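Local coordinates for protein N-acetylglucosamine-specific lectin (Saxidomus purpuratus, PDB 6A7T) that binds N-acetylglucosamine and N-acetylgalactosamine as a C-type lectin whose carbohydrate recognition does not depend on calcium, at residues Y101-I104 with D105-F109. Numbering follows the deposited sequence.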
loop_
_atom_site.group_PDB
_atom_site.type_symbol
_atom_site.label_atom_id
_atom_site.label_comp_id
_atom_site.label_asym_id
_atom_site.label_seq_id
_atom_site.Cartn_x
_atom_site.Cartn_y
_atom_site.Cartn_z
ATOM N N TYR B 101 3.181 3.503 14.767
ATOM C CA TYR B 101 4.402 3.317 13.957
ATOM C C TYR B 101 4.036 3.212 12.477
ATOM O O TYR B 101 3.219 2.414 12.130
ATOM C CB TYR B 101 5.132 2.036 14.339
ATOM C CG TYR B 101 5.895 2.061 15.641
ATOM C CD1 TYR B 101 6.994 2.894 15.833
ATOM C CD2 TYR B 101 5.551 1.190 16.661
ATOM C CE1 TYR B 101 7.702 2.871 17.029
ATOM C CE2 TYR B 101 6.254 1.157 17.859
ATOM C CZ TYR B 101 7.363 1.971 18.028
ATOM O OH TYR B 101 8.061 2.028 19.221
ATOM N N ARG B 102 4.662 4.047 11.664
ATOM C CA ARG B 102 4.513 3.942 10.229
ATOM C C ARG B 102 5.741 4.563 9.559
ATOM O O ARG B 102 6.681 5.078 10.227
ATOM C CB ARG B 102 3.170 4.586 9.856
ATOM C CG ARG B 102 3.121 6.082 10.127
ATOM C CD ARG B 102 1.836 6.730 9.648
ATOM N NE ARG B 102 0.644 6.104 10.191
ATOM C CZ ARG B 102 -0.567 6.275 9.672
ATOM N NH1 ARG B 102 -0.684 6.877 8.500
ATOM N NH2 ARG B 102 -1.636 5.824 10.318
ATOM N N TRP B 103 5.743 4.570 8.224
ATOM C CA TRP B 103 6.819 5.083 7.473
ATOM C C TRP B 103 6.843 6.602 7.580
ATOM O O TRP B 103 5.814 7.210 7.814
ATOM C CB TRP B 103 6.778 4.623 6.012
ATOM C CG TRP B 103 6.733 3.133 5.888
ATOM C CD1 TRP B 103 5.719 2.377 5.372
ATOM C CD2 TRP B 103 7.764 2.192 6.251
ATOM N NE1 TRP B 103 6.034 1.036 5.414
ATOM C CE2 TRP B 103 7.290 0.903 5.963
ATOM C CE3 TRP B 103 9.032 2.327 6.828
ATOM C CZ2 TRP B 103 8.006 -0.259 6.238
ATOM C CZ3 TRP B 103 9.751 1.181 7.067
ATOM C CH2 TRP B 103 9.253 -0.082 6.800
ATOM N N ILE B 104 8.019 7.195 7.366
ATOM C CA ILE B 104 8.233 8.614 7.621
ATOM C C ILE B 104 7.533 9.493 6.578
ATOM O O ILE B 104 7.374 10.718 6.825
ATOM C CB ILE B 104 9.733 8.928 7.746
ATOM C CG1 ILE B 104 10.514 8.506 6.504
ATOM C CG2 ILE B 104 10.285 8.292 9.012
ATOM C CD1 ILE B 104 11.927 9.010 6.462
ATOM N N ASP B 105 7.048 8.873 5.494
ATOM C CA ASP B 105 6.256 9.568 4.480
ATOM C C ASP B 105 4.804 9.658 4.925
ATOM O O ASP B 105 3.992 10.192 4.188
ATOM C CB ASP B 105 6.362 8.906 3.111
ATOM C CG ASP B 105 5.790 7.490 2.986
ATOM O OD1 ASP B 105 5.493 6.867 4.007
ATOM O OD2 ASP B 105 5.711 6.997 1.829
ATOM N N GLY B 106 4.472 9.088 6.077
ATOM C CA GLY B 106 3.095 9.086 6.564
ATOM C C GLY B 106 2.294 7.879 6.102
ATOM O O GLY B 106 1.108 7.761 6.493
ATOM N N SER B 107 2.889 6.980 5.294
ATOM C CA SER B 107 2.177 5.811 4.809
ATOM C C SER B 107 2.158 4.732 5.882
ATOM O O SER B 107 3.189 4.454 6.495
ATOM C CB SER B 107 2.713 5.303 3.521
ATOM O OG SER B 107 4.025 4.810 3.640
ATOM N N PRO B 108 1.016 4.089 6.173
ATOM C CA PRO B 108 0.974 2.942 7.080
ATOM C C PRO B 108 1.737 1.731 6.544
ATOM O O PRO B 108 1.899 1.551 5.345
ATOM C CB PRO B 108 -0.493 2.489 7.126
ATOM C CG PRO B 108 -1.253 3.651 6.575
ATOM C CD PRO B 108 -0.332 4.413 5.662
ATOM N N PHE B 109 2.154 0.870 7.461
ATOM C CA PHE B 109 2.764 -0.354 7.050
ATOM C C PHE B 109 1.771 -1.137 6.209
ATOM O O PHE B 109 0.548 -1.114 6.523
ATOM C CB PHE B 109 3.168 -1.197 8.252
ATOM C CG PHE B 109 4.250 -0.637 9.147
ATOM C CD1 PHE B 109 5.266 0.149 8.648
ATOM C CD2 PHE B 109 4.218 -0.907 10.510
ATOM C CE1 PHE B 109 6.250 0.637 9.484
ATOM C CE2 PHE B 109 5.197 -0.411 11.355
ATOM C CZ PHE B 109 6.216 0.357 10.832
HETATM O O HOH W 1 1.517 1.608 10.174
HETATM O O HOH W 2 3.781 0.517 3.390
#
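Phe-109 turns its ring edge to the face of the Trp-103 indole, a T-shaped pair with planes at 71° and Phe-109 CE1 above the middle of the ring system. Its own face receives Arg-102 CA in a CH-pi contact; the ring therefore has its edge on the indole and one face on the strand backbone. Trp-138 and Leu-126 add to this apolar cluster. Backbone bonds close the chain on itself: Gly-106 N donates to Trp-103 O (2.9 Å), and Trp-103 N to Ser-107 O (3.1 Å). Glycine suits position 106, where the positive phi of 90° would press a CB against the preceding carbonyl. Beyond the turn, a water joins Tyr-101 O to Phe-109 N. The short Asp-105 side chain folds back so that OD1 takes Ser-107 OG (2.6 Å) on its syn side and Ser-107 N (2.9 Å) from well above the carboxylate plane. Arg-102, bent at chi3 (55°), brings NH1 back to Gly-106 O (2.8 Å), which lies in the guanidinium plane, while Pro-108 CG packs over one face and NE pairs with Asp-100. The reversal is a type I beta turn from Trp-103 to Gly-106, overlapped by an Asx turn at Asp-105, after edge strand 100-103 of the C-type lectin domain.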